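PDB 6RXD: histidine acid phosphatase from Bifidobacterium longum subsp. infantis, which probably hydrolyses phosphate groups from inositol polyphosphates such as phytate, and from 2,3-bisphosphoglycerate. Local coordinates for residues V439-A444 with L471-E476; Y109-R114 with N445-V450; I313-M318 with F328-Y333; G87-N92 with C278-D283; T484-A487 with Y493-T496. One frame throughout, in Å; residues are numbered along the deposited sequence.

Overall arrangement
From the N terminus, helix 75-95 opens interaction 4, and helix 102-118 opens interaction 2 before interaction 4 closes at 278-283, so these two cross. Interaction 3 is a short local closure beside helix 301-317, lying wholly within the long span of interaction 2 and touching helix 75-95 of interaction 4 through Phe328 and Met318. Segment 439-444 then opens interaction 1; the strand immediately after it closes interaction 2, and the hairpin 471-476 closes interaction 1, making a second crossing. Interaction 5 follows in series near the C terminus. Interactions 1, 2 and 5 gather on the mixed sheet, whereas 3 and 4 join parts of the helical region near the zinc site of Glu94 and His326.

Interaction 1 (V439-A444 with L471-E476); sequences VTPMAA and LYNENE
Tyr472, the last residue of strand 467-472, reaches across to Val439 at the end of helix 436-439. Its CG stands anti to the backbone N (chi1 -178°), which extends the ring toward the 439-444 loop and brings OH to Val439 O, to which it donates at 2.7 Å. The hydroxyl lies in the carbonyl plane on a lone pair, with a C=O...donor angle of 113°, while Val439 CG1 packs beside it, 3.8 Å from OH. A phenylalanine in its place would probably leave the Val439 carbonyl without this donor where the chain leaves its helix. Asn473 comes next. ND2 meets Pro441 CG at 3.9 Å and sits above one face of the Tyr472 ring, offset toward the rim; OD1 lies 3.2 Å from Ala444 CA and accepts from the backbone N of Asn445. Ala444 is small enough to let that amide in. Asn473 and Glu474 both take left-handed backbone angles, which asparagine tolerates well. They are the middle positions of a type I' turn, closed by Asn475 N to Tyr472 O at 3.0 Å; the return bond, Tyr472 N to Asn475 O at 2.8 Å, completes the two-residue beta hairpin characteristic of this turn, here joining strands 467-472 and 475-477.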
# COMPACT_ATOMS: atom_id res chain seq x y z
N VAL A 439 5.61 4.52 -5.15
CA VAL A 439 4.90 3.44 -5.82
C VAL A 439 3.67 2.99 -5.03
O VAL A 439 2.58 2.80 -5.60
CB VAL A 439 5.85 2.25 -6.03
CG1 VAL A 439 5.08 1.01 -6.51
CG2 VAL A 439 6.95 2.65 -7.01
N THR A 440 3.84 2.85 -3.73
CA THR A 440 2.78 2.29 -2.90
C THR A 440 2.69 2.94 -1.52
O THR A 440 2.87 2.29 -0.48
CB THR A 440 2.92 0.75 -2.82
OG1 THR A 440 1.90 0.21 -1.98
CG2 THR A 440 4.32 0.34 -2.31
N PRO A 441 2.39 4.24 -1.48
CA PRO A 441 2.17 4.88 -0.19
C PRO A 441 0.91 4.31 0.43
O PRO A 441 0.18 3.55 -0.21
CB PRO A 441 1.93 6.33 -0.56
CG PRO A 441 1.44 6.30 -2.01
CD PRO A 441 2.27 5.20 -2.60
N MET A 442 0.65 4.67 1.68
CA MET A 442 -0.64 4.34 2.24
C MET A 442 -1.74 4.94 1.37
O MET A 442 -1.60 6.06 0.84
CB MET A 442 -0.73 4.84 3.69
CG MET A 442 0.21 4.09 4.62
SD MET A 442 -0.29 2.36 4.85
CE MET A 442 1.22 1.68 5.55
N ALA A 443 -2.83 4.19 1.20
CA ALA A 443 -3.97 4.56 0.35
C ALA A 443 -3.61 4.77 -1.12
O ALA A 443 -4.34 5.43 -1.86
CB ALA A 443 -4.72 5.80 0.91
N ALA A 444 -2.50 4.20 -1.57
CA ALA A 444 -2.13 4.29 -2.98
C ALA A 444 -3.30 3.83 -3.83
O ALA A 444 -3.97 2.87 -3.50
CB ALA A 444 -0.90 3.40 -3.27
N LEU A 471 -5.55 8.29 -13.45
CA LEU A 471 -4.93 9.00 -12.32
C LEU A 471 -4.22 7.97 -11.44
O LEU A 471 -4.77 6.91 -11.18
CB LEU A 471 -5.98 9.72 -11.47
CG LEU A 471 -6.98 10.71 -12.07
CD1 LEU A 471 -7.64 11.53 -10.95
CD2 LEU A 471 -6.36 11.62 -13.09
N TYR A 472 -3.01 8.29 -10.99
CA TYR A 472 -2.24 7.42 -10.11
C TYR A 472 -1.92 8.26 -8.88
O TYR A 472 -1.27 9.32 -8.99
CB TYR A 472 -0.94 7.01 -10.82
CG TYR A 472 -0.03 6.05 -10.07
CD1 TYR A 472 -0.49 5.18 -9.09
CD2 TYR A 472 1.33 6.03 -10.37
CE1 TYR A 472 0.38 4.30 -8.43
CE2 TYR A 472 2.20 5.17 -9.73
CZ TYR A 472 1.73 4.31 -8.77
OH TYR A 472 2.63 3.45 -8.17
N ASN A 473 -2.42 7.84 -7.73
CA ASN A 473 -2.37 8.64 -6.52
C ASN A 473 -2.90 10.06 -6.76
O ASN A 473 -2.38 11.05 -6.23
CB ASN A 473 -0.95 8.62 -5.93
CG ASN A 473 -0.46 7.20 -5.66
OD1 ASN A 473 -1.27 6.33 -5.33
ND2 ASN A 473 0.84 6.95 -5.79
N GLU A 474 -3.95 10.11 -7.57
CA GLU A 474 -4.67 11.33 -7.94
C GLU A 474 -3.87 12.34 -8.76
O GLU A 474 -4.28 13.49 -8.90
CB GLU A 474 -5.37 11.95 -6.73
CG GLU A 474 -6.68 11.21 -6.40
CD GLU A 474 -7.34 11.70 -5.13
OE1 GLU A 474 -6.77 11.45 -4.04
OE2 GLU A 474 -8.42 12.33 -5.21
N ASN A 475 -2.75 11.90 -9.32
CA ASN A 475 -2.06 12.68 -10.34
C ASN A 475 -2.42 12.11 -11.70
O ASN A 475 -2.37 10.90 -11.90
CB ASN A 475 -0.54 12.59 -10.16
CG ASN A 475 -0.09 13.18 -8.84
OD1 ASN A 475 -0.40 14.33 -8.52
ND2 ASN A 475 0.64 12.39 -8.06
N GLU A 476 -2.80 12.98 -12.64
CA GLU A 476 -3.08 12.51 -14.00
C GLU A 476 -1.78 12.13 -14.67
O GLU A 476 -0.82 12.92 -14.69
CB GLU A 476 -3.82 13.60 -14.80
CG GLU A 476 -4.25 13.16 -16.21
CD GLU A 476 -5.22 14.13 -16.84
OE1 GLU A 476 -5.31 15.27 -16.33
OE2 GLU A 476 -5.92 13.76 -17.81

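Interaction 2 (Y109-R114 with N445-V450); sequences YGIGER and NVQWDV
Gln447 NE2 spends both its hydrogens while lying against Ile111. One goes to Asn445 OD1 at 3.0 Å, nearly straight at 175°, within the amide plane of Gln447 but about 40° above the carbonyl plane of Asn445. The other goes to a water at 2.9 Å, which in turn donates to Ile111 O at 2.9 Å and so links the strand to the helix backbone. The far end of this amide is fixed as well, because Gln447 OE1 meets Arg118 NH2 farther along the helix. The two amide residues are two apart on the strand, hence on the same side of it; they share one bond, and their other polar atoms are met by neighbours, which suits both to a buried place.

Ile111 supplies the apolar half. CG2, anti to the backbone N, rests 3.8 Å from Gln447 NE2, and CD1 at the end of the other branch reaches Asn445 ND2 at 3.7 Å. That nitrogen is also held by Ala443 O and by Tyr16 OH. With a leucine at Asn445, Gln447 NE2 would probably lose one of its two acceptors and Ala443 O its side-chain donor. Next to Ile111, Gly110 is bare for a reason: a side chain there would run into Arg114 NH1, whose guanidinium lies over Gly110 O.

Within these segments helix 102-118 meets the sheet through Ile111 and the water, while Arg114, paired with Glu474, and Arg118 add polar ties. Strand 445-453 beneath it is flanked by strands 34-44 and 467-472, and Trp448 points from its other side toward helix 372-386.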
# COMPACT_ATOMS: atom_id res chain seq x y z
N TYR A 109 -11.65 8.71 3.19
CA TYR A 109 -12.78 9.64 3.16
C TYR A 109 -12.55 10.69 2.07
O TYR A 109 -13.45 10.98 1.27
CB TYR A 109 -12.93 10.28 4.54
CG TYR A 109 -14.17 11.14 4.68
CD1 TYR A 109 -15.33 10.63 5.25
CD2 TYR A 109 -14.17 12.47 4.26
CE1 TYR A 109 -16.46 11.42 5.39
CE2 TYR A 109 -15.29 13.26 4.39
CZ TYR A 109 -16.43 12.73 4.96
OH TYR A 109 -17.55 13.52 5.10
N GLY A 110 -11.34 11.25 2.02
CA GLY A 110 -11.04 12.28 1.04
C GLY A 110 -11.01 11.75 -0.38
O GLY A 110 -11.50 12.38 -1.31
N ILE A 111 -10.42 10.57 -0.55
CA ILE A 111 -10.38 9.95 -1.88
C ILE A 111 -11.82 9.73 -2.39
O ILE A 111 -12.11 9.99 -3.57
CB ILE A 111 -9.58 8.64 -1.88
CG1 ILE A 111 -8.11 8.91 -1.54
CG2 ILE A 111 -9.66 7.97 -3.26
CD1 ILE A 111 -7.29 7.64 -1.24
N GLY A 112 -12.70 9.27 -1.51
CA GLY A 112 -14.11 9.07 -1.85
C GLY A 112 -14.86 10.35 -2.19
O GLY A 112 -15.60 10.38 -3.17
N GLU A 113 -14.67 11.39 -1.37
CA GLU A 113 -15.24 12.71 -1.68
C GLU A 113 -14.84 13.15 -3.08
O GLU A 113 -15.68 13.58 -3.87
CB GLU A 113 -14.70 13.78 -0.74
CG GLU A 113 -15.07 13.72 0.71
CD GLU A 113 -14.57 14.96 1.44
OE1 GLU A 113 -13.34 15.22 1.43
OE2 GLU A 113 -15.41 15.70 2.00
N ARG A 114 -13.54 13.08 -3.37
CA ARG A 114 -13.03 13.58 -4.64
C ARG A 114 -13.39 12.67 -5.82
O ARG A 114 -13.45 13.13 -6.96
CB ARG A 114 -11.52 13.82 -4.56
CG ARG A 114 -11.14 14.86 -3.52
CD ARG A 114 -9.64 15.17 -3.53
NE ARG A 114 -8.84 14.01 -3.15
CZ ARG A 114 -8.51 13.71 -1.89
NH1 ARG A 114 -8.90 14.49 -0.89
NH2 ARG A 114 -7.79 12.63 -1.63
N ASN A 445 -3.53 4.51 -4.95
CA ASN A 445 -4.66 4.12 -5.77
C ASN A 445 -4.48 4.44 -7.25
O ASN A 445 -3.78 5.38 -7.63
CB ASN A 445 -5.96 4.74 -5.24
CG ASN A 445 -5.96 6.26 -5.27
OD1 ASN A 445 -6.47 6.88 -6.21
ND2 ASN A 445 -5.38 6.87 -4.26
N VAL A 446 -5.12 3.62 -8.07
CA VAL A 446 -5.18 3.87 -9.50
C VAL A 446 -6.65 4.05 -9.84
O VAL A 446 -7.48 3.27 -9.39
CB VAL A 446 -4.61 2.67 -10.28
CG1 VAL A 446 -4.90 2.81 -11.78
CG2 VAL A 446 -3.09 2.54 -10.03
N GLN A 447 -6.97 5.08 -10.60
CA GLN A 447 -8.34 5.31 -11.04
C GLN A 447 -8.37 5.51 -12.55
O GLN A 447 -7.47 6.16 -13.11
CB GLN A 447 -8.92 6.54 -10.34
CG GLN A 447 -8.97 6.41 -8.81
CD GLN A 447 -9.70 7.55 -8.16
OE1 GLN A 447 -10.77 7.97 -8.62
NE2 GLN A 447 -9.14 8.06 -7.07
N TRP A 448 -9.37 4.95 -13.23
CA TRP A 448 -9.53 5.20 -14.66
C TRP A 448 -10.89 5.82 -14.88
O TRP A 448 -11.89 5.35 -14.31
CB TRP A 448 -9.50 3.90 -15.46
CG TRP A 448 -8.17 3.21 -15.57
CD1 TRP A 448 -6.99 3.58 -14.99
CD2 TRP A 448 -7.91 2.00 -16.29
NE1 TRP A 448 -6.01 2.66 -15.32
CE2 TRP A 448 -6.55 1.69 -16.11
CE3 TRP A 448 -8.71 1.16 -17.08
CZ2 TRP A 448 -5.96 0.56 -16.70
CZ3 TRP A 448 -8.12 0.04 -17.66
CH2 TRP A 448 -6.76 -0.24 -17.46
N ASP A 449 -10.94 6.85 -15.73
CA ASP A 449 -12.21 7.43 -16.17
C ASP A 449 -12.45 7.05 -17.62
O ASP A 449 -11.53 7.08 -18.43
CB ASP A 449 -12.16 8.95 -16.07
CG ASP A 449 -11.96 9.44 -14.65
OD1 ASP A 449 -12.45 8.78 -13.72
OD2 ASP A 449 -11.29 10.47 -14.47
N VAL A 450 -13.70 6.71 -17.95
CA VAL A 450 -14.03 6.30 -19.31
C VAL A 450 -15.15 7.16 -19.86
O VAL A 450 -16.20 7.29 -19.23
CB VAL A 450 -14.46 4.81 -19.36
CG1 VAL A 450 -14.70 4.37 -20.81
CG2 VAL A 450 -13.40 3.94 -18.71
O HOH W 1 -10.46 10.39 -5.87

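Interaction 3 (I313-M318 with F328-Y333); sequences IIAADM and FAFDQY
Phe328 turns the edge of its ring to Ala315 and Met318: Ala315 CB, Ala315 O and Met318 O all lie near the ring plane. The second ring, Phe330, comes at Ala315 CB obliquely, 4.1 Å away at CD2. Both belong to the long loop joining helices 301-317 and 339-357 of the histidine phosphatase fold, which folds back against the helix it has just left; the same loop carries the zinc ligand His326, whose side chain lies about 5 Å from that of Phe328. Ala315 suits its place because a lone methyl can meet both rings at once, touching Phe328 CE1 at 3.7 Å, without pushing the loop away from the helix. The Phe328 ring gets there with CG between the backbone N and the carbonyl carbon (chi1 36°), a setting that turns it toward Ala315 and Met318. Its CD2, on the side away from Ala315, packs on Gly87 and Ile88 of helix 75-95, so the ring is wedged between two helices. Phe330, the first residue of the 3-10 segment 330-333, is likewise backed by Leu308 and Leu311. In Met318 the root of the side chain does the touching: its CB stands 4.0 Å from Phe328 CZ, and the carbonyl Met318 O lies 3.7 Å from the same CZ.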
# COMPACT_ATOMS: atom_id res chain seq x y z
N ILE A 313 8.44 5.21 11.23
CA ILE A 313 7.56 5.28 10.07
C ILE A 313 6.10 5.04 10.43
O ILE A 313 5.21 5.66 9.84
CB ILE A 313 8.05 4.39 8.92
CG1 ILE A 313 7.93 2.91 9.29
CG2 ILE A 313 9.48 4.75 8.54
CD1 ILE A 313 8.48 1.95 8.21
N ILE A 314 5.84 4.17 11.39
CA ILE A 314 4.45 3.96 11.82
C ILE A 314 3.93 5.19 12.57
O ILE A 314 2.75 5.51 12.50
CB ILE A 314 4.30 2.66 12.65
CG1 ILE A 314 4.51 1.44 11.75
CG2 ILE A 314 2.90 2.54 13.24
CD1 ILE A 314 3.41 1.22 10.71
N ALA A 315 4.81 5.88 13.29
CA ALA A 315 4.44 7.10 13.99
C ALA A 315 3.86 8.13 13.03
O ALA A 315 2.92 8.84 13.37
CB ALA A 315 5.63 7.69 14.71
N ALA A 316 4.42 8.21 11.82
CA ALA A 316 3.89 9.13 10.82
C ALA A 316 2.46 8.76 10.44
O ALA A 316 1.63 9.63 10.18
CB ALA A 316 4.78 9.15 9.58
N ASP A 317 2.19 7.46 10.38
CA ASP A 317 0.86 6.96 10.04
C ASP A 317 -0.10 7.16 11.19
O ASP A 317 -1.32 7.19 10.99
CB ASP A 317 0.94 5.47 9.69
CG ASP A 317 1.70 5.21 8.41
OD1 ASP A 317 1.87 4.03 8.06
OD2 ASP A 317 2.11 6.20 7.76
N MET A 318 0.45 7.31 12.39
CA MET A 318 -0.36 7.50 13.59
C MET A 318 -0.37 8.95 14.04
O MET A 318 -0.53 9.26 15.22
CB MET A 318 0.14 6.60 14.74
CG MET A 318 0.15 5.12 14.36
SD MET A 318 0.41 4.06 15.80
CE MET A 318 -1.18 4.21 16.62
N PHE A 328 4.26 11.11 21.04
CA PHE A 328 5.54 10.47 20.78
C PHE A 328 6.26 11.30 19.72
O PHE A 328 5.62 11.99 18.93
CB PHE A 328 5.36 9.00 20.33
CG PHE A 328 4.13 8.76 19.48
CD1 PHE A 328 4.22 8.78 18.09
CD2 PHE A 328 2.89 8.51 20.07
CE1 PHE A 328 3.08 8.57 17.30
CE2 PHE A 328 1.76 8.29 19.30
CZ PHE A 328 1.84 8.32 17.92
N ALA A 329 7.59 11.25 19.74
CA ALA A 329 8.38 12.11 18.86
C ALA A 329 9.60 11.36 18.33
O ALA A 329 10.75 11.73 18.59
CB ALA A 329 8.81 13.37 19.61
N PHE A 330 9.34 10.29 17.58
CA PHE A 330 10.42 9.48 17.03
C PHE A 330 11.19 10.20 15.94
O PHE A 330 12.36 9.87 15.66
CB PHE A 330 9.89 8.13 16.53
CG PHE A 330 9.45 7.21 17.63
CD1 PHE A 330 10.38 6.50 18.36
CD2 PHE A 330 8.10 7.07 17.95
CE1 PHE A 330 10.00 5.65 19.40
CE2 PHE A 330 7.71 6.22 18.98
CZ PHE A 330 8.65 5.52 19.71
N ASP A 331 10.57 11.21 15.33
CA ASP A 331 11.27 11.98 14.31
C ASP A 331 12.52 12.67 14.83
O ASP A 331 13.43 12.95 14.06
CB ASP A 331 10.33 12.97 13.60
CG ASP A 331 9.65 13.91 14.55
OD1 ASP A 331 9.39 13.51 15.71
OD2 ASP A 331 9.36 15.05 14.14
N GLN A 332 12.59 12.91 16.15
CA GLN A 332 13.76 13.57 16.72
C GLN A 332 15.04 12.75 16.58
O GLN A 332 16.13 13.30 16.69
CB GLN A 332 13.55 13.85 18.20
CG GLN A 332 13.71 12.60 19.04
CD GLN A 332 13.45 12.85 20.49
OE1 GLN A 332 14.34 13.25 21.22
NE2 GLN A 332 12.21 12.61 20.92
N TYR A 333 14.91 11.44 16.34
CA TYR A 333 16.08 10.58 16.19
C TYR A 333 16.54 10.50 14.75
O TYR A 333 17.53 9.85 14.45
CB TYR A 333 15.79 9.16 16.69
CG TYR A 333 15.30 9.09 18.12
CD1 TYR A 333 16.09 9.57 19.17
CD2 TYR A 333 14.07 8.53 18.43
CE1 TYR A 333 15.65 9.51 20.48
CE2 TYR A 333 13.62 8.45 19.74
CZ TYR A 333 14.42 8.96 20.75
OH TYR A 333 13.99 8.89 22.07

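Interaction 4 (G87-N92 with C278-D283); sequences GITAAN and CAPGAD
Thr89 rests a single methyl, CG2, in the corner made by Ala279 and Pro280, and this is the closer part of the contact. CG2 lies 4.0 Å from Ala279 CB and 3.9 Å from Pro280 CD; the threonine and proline side chains cross at about a right angle. OG1 lies beside the backbone N of Thr89 (chi1 -67°), which leaves CG2 anti to that nitrogen and facing the loop. The hydroxyl therefore takes no part in the apolar contact: it is hydrogen-bonded to Asp56 OD1 and to Leu85 O one turn earlier. A beta-branched residue with one polar and one apolar arm serves both ends, and the small Ala279 lets the loop come close.

The other side is looser. Pro280 and Gly281 are exposed, at the middle of a type II turn that runs from Ala279 to Ala282 and is closed by Ala282 N to Ala279 O at 3.1 Å. Proline fits the first of these corners, and glycine the second, since a side chain at Gly281 would be jammed against the preceding carbonyl. Cys278, just before the turn, pairs with Cys291 in a disulfide of this protein, and is modelled here in two conformers.

Ala279 and Ala282 also touch Val93, so the loop between strands 264-265 and 297-298 lies along helix 75-95, which on another side meets Phe328 and Met318 of interaction 3, beside helix 301-317.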
# COMPACT_ATOMS: atom_id res chain seq x y z
N GLY A 87 4.22 6.13 24.78
CA GLY A 87 3.24 6.88 24.02
C GLY A 87 2.70 6.13 22.80
O GLY A 87 1.49 6.10 22.59
N ILE A 88 3.59 5.55 21.99
CA ILE A 88 3.11 4.84 20.80
C ILE A 88 2.39 3.55 21.19
O ILE A 88 1.41 3.13 20.55
CB ILE A 88 4.22 4.61 19.74
CG1 ILE A 88 3.58 4.23 18.40
CG2 ILE A 88 5.21 3.54 20.19
CD1 ILE A 88 4.47 4.52 17.19
N THR A 89 2.83 2.93 22.28
CA THR A 89 2.15 1.74 22.77
C THR A 89 0.75 2.10 23.24
O THR A 89 -0.23 1.44 22.89
CB THR A 89 2.97 1.08 23.88
OG1 THR A 89 4.18 0.58 23.31
CG2 THR A 89 2.20 -0.08 24.54
N ALA A 90 0.64 3.18 24.01
CA ALA A 90 -0.66 3.61 24.51
C ALA A 90 -1.62 3.98 23.37
O ALA A 90 -2.81 3.72 23.46
CB ALA A 90 -0.51 4.78 25.48
N ALA A 91 -1.09 4.59 22.32
CA ALA A 91 -1.92 4.94 21.17
C ALA A 91 -2.47 3.68 20.49
O ALA A 91 -3.64 3.62 20.08
CB ALA A 91 -1.12 5.76 20.18
N ASN A 92 -1.62 2.66 20.38
CA ASN A 92 -2.04 1.39 19.80
C ASN A 92 -3.00 0.59 20.67
O ASN A 92 -3.92 -0.06 20.15
CB ASN A 92 -0.81 0.55 19.45
CG ASN A 92 -0.20 0.97 18.14
OD1 ASN A 92 -0.72 0.62 17.08
ND2 ASN A 92 0.89 1.73 18.20
N CYS A 278 1.78 -8.84 27.27
CA CYS A 278 0.68 -8.07 26.72
C CYS A 278 0.98 -6.60 26.92
O CYS A 278 1.53 -6.23 27.96
CB CYS A 278 -0.62 -8.45 27.43
SG CYS A 278 -2.12 -7.66 26.80
N ALA A 279 0.63 -5.76 25.95
CA ALA A 279 0.83 -4.32 26.08
C ALA A 279 0.14 -3.79 27.34
O ALA A 279 -0.97 -4.23 27.66
CB ALA A 279 0.31 -3.61 24.86
N PRO A 280 0.79 -2.86 28.07
CA PRO A 280 0.19 -2.30 29.28
C PRO A 280 -1.19 -1.71 28.99
O PRO A 280 -1.33 -0.95 28.02
CB PRO A 280 1.16 -1.18 29.67
CG PRO A 280 2.47 -1.60 29.09
CD PRO A 280 2.11 -2.27 27.79
N GLY A 281 -2.18 -2.07 29.80
CA GLY A 281 -3.53 -1.52 29.65
C GLY A 281 -4.42 -2.26 28.66
O GLY A 281 -5.61 -1.98 28.55
N ALA A 282 -3.84 -3.21 27.94
CA ALA A 282 -4.59 -3.94 26.93
C ALA A 282 -5.34 -5.13 27.52
O ALA A 282 -4.90 -5.72 28.51
CB ALA A 282 -3.66 -4.41 25.82
N ASP A 283 -6.46 -5.47 26.90
CA ASP A 283 -7.26 -6.63 27.26
C ASP A 283 -6.99 -7.69 26.21
O ASP A 283 -7.44 -7.56 25.06
CB ASP A 283 -8.75 -6.26 27.26
CG ASP A 283 -9.65 -7.39 27.73
OD1 ASP A 283 -10.72 -7.07 28.30
OD2 ASP A 283 -9.32 -8.58 27.54

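Interaction 5 (T484-A487 with Y493-T496); sequences TPVA and YKLT
A proline-on-tyrosine CH-pi contact holds the loop after strand 475-477 against the short strand 493-494, where Pro485 lies over Tyr493. Pro485 CB stands 3.9 Å from the ring centroid and only 16° off its normal, offset toward the rim. CD follows along the same side chain and touches CE1 of the ring at 3.6 Å. The proline thus lies alongside the aromatic ring, with CB and CA over one face. Its rigid, flat-sided ring suits it to such a surface. Tyr493 also packs edge-to-face with Phe479, and its CG lies anti to the carbonyl carbon (chi1 -64°), which turns the ring toward Pro485.

Val486 continues the contact, its CG1 packing on the backbone N of Lys494 at 3.7 Å and on the CG methylene of that lysine at 4.1 Å. The extended lysine chain continues past it to place NZ on the carbonyls of Asp512 and Arg514. A water bridges the backbones, donating to Thr484 O at 2.8 Å and accepting from Lys494 N at 2.8 Å.

Lys494 occupies the N-cap position of helix 495-501, and Cys501 in that helix is linked to Cys483, just before Thr484. The result is a loop packed on a short strand that runs straight into a helix, tied by the Cys483-Cys501 disulfide, with strand 493-494 joining the mixed sheet antiparallel to strand 467-472.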
# COMPACT_ATOMS: atom_id res chain seq x y z
N THR A 484 -0.42 4.72 -27.52
CA THR A 484 -0.65 5.94 -28.30
C THR A 484 -1.97 6.57 -27.90
O THR A 484 -3.00 5.91 -27.99
CB THR A 484 -0.74 5.62 -29.80
OG1 THR A 484 0.48 5.02 -30.23
CG2 THR A 484 -1.00 6.88 -30.62
N PRO A 485 -1.96 7.84 -27.45
CA PRO A 485 -3.23 8.47 -27.06
C PRO A 485 -4.09 8.89 -28.25
O PRO A 485 -3.68 8.71 -29.40
CB PRO A 485 -2.80 9.70 -26.23
CG PRO A 485 -1.38 9.94 -26.60
CD PRO A 485 -0.79 8.61 -27.00
N VAL A 486 -5.26 9.45 -27.98
CA VAL A 486 -6.22 9.72 -29.05
C VAL A 486 -5.80 10.86 -29.96
O VAL A 486 -6.31 11.00 -31.07
CB VAL A 486 -7.61 10.03 -28.48
CG1 VAL A 486 -8.13 8.84 -27.68
CG2 VAL A 486 -7.56 11.31 -27.62
N ALA A 487 -4.88 11.68 -29.48
CA ALA A 487 -4.39 12.82 -30.25
C ALA A 487 -3.07 13.26 -29.65
O ALA A 487 -2.78 12.93 -28.50
CB ALA A 487 -5.38 13.97 -30.20
N TYR A 493 -6.92 7.75 -24.02
CA TYR A 493 -6.55 6.63 -24.89
C TYR A 493 -7.78 5.82 -25.26
O TYR A 493 -8.64 5.55 -24.41
CB TYR A 493 -5.60 5.70 -24.15
CG TYR A 493 -4.28 6.33 -23.79
CD1 TYR A 493 -3.14 6.04 -24.52
CD2 TYR A 493 -4.18 7.23 -22.72
CE1 TYR A 493 -1.92 6.61 -24.19
CE2 TYR A 493 -2.95 7.80 -22.38
CZ TYR A 493 -1.83 7.49 -23.12
OH TYR A 493 -0.62 8.04 -22.79
N LYS A 494 -7.84 5.37 -26.52
CA LYS A 494 -8.92 4.48 -26.94
C LYS A 494 -8.87 3.16 -26.18
O LYS A 494 -7.79 2.64 -25.88
CB LYS A 494 -8.80 4.17 -28.43
CG LYS A 494 -9.27 5.28 -29.36
CD LYS A 494 -9.39 4.72 -30.78
CE LYS A 494 -9.81 5.82 -31.77
NZ LYS A 494 -9.85 5.30 -33.19
N LEU A 495 -10.06 2.63 -25.88
CA LEU A 495 -10.15 1.34 -25.22
C LEU A 495 -9.49 0.24 -26.05
O LEU A 495 -8.83 -0.65 -25.51
CB LEU A 495 -11.62 0.99 -24.95
CG LEU A 495 -11.89 -0.35 -24.26
CD1 LEU A 495 -11.30 -0.39 -22.87
CD2 LEU A 495 -13.40 -0.60 -24.21
N THR A 496 -9.67 0.31 -27.36
CA THR A 496 -9.04 -0.66 -28.26
C THR A 496 -7.52 -0.60 -28.12
O THR A 496 -6.84 -1.64 -28.12
CB THR A 496 -9.42 -0.40 -29.72
OG1 THR A 496 -9.22 0.99 -30.02
CG2 THR A 496 -10.88 -0.75 -29.99
O HOH W 2 -5.74 6.07 -28.23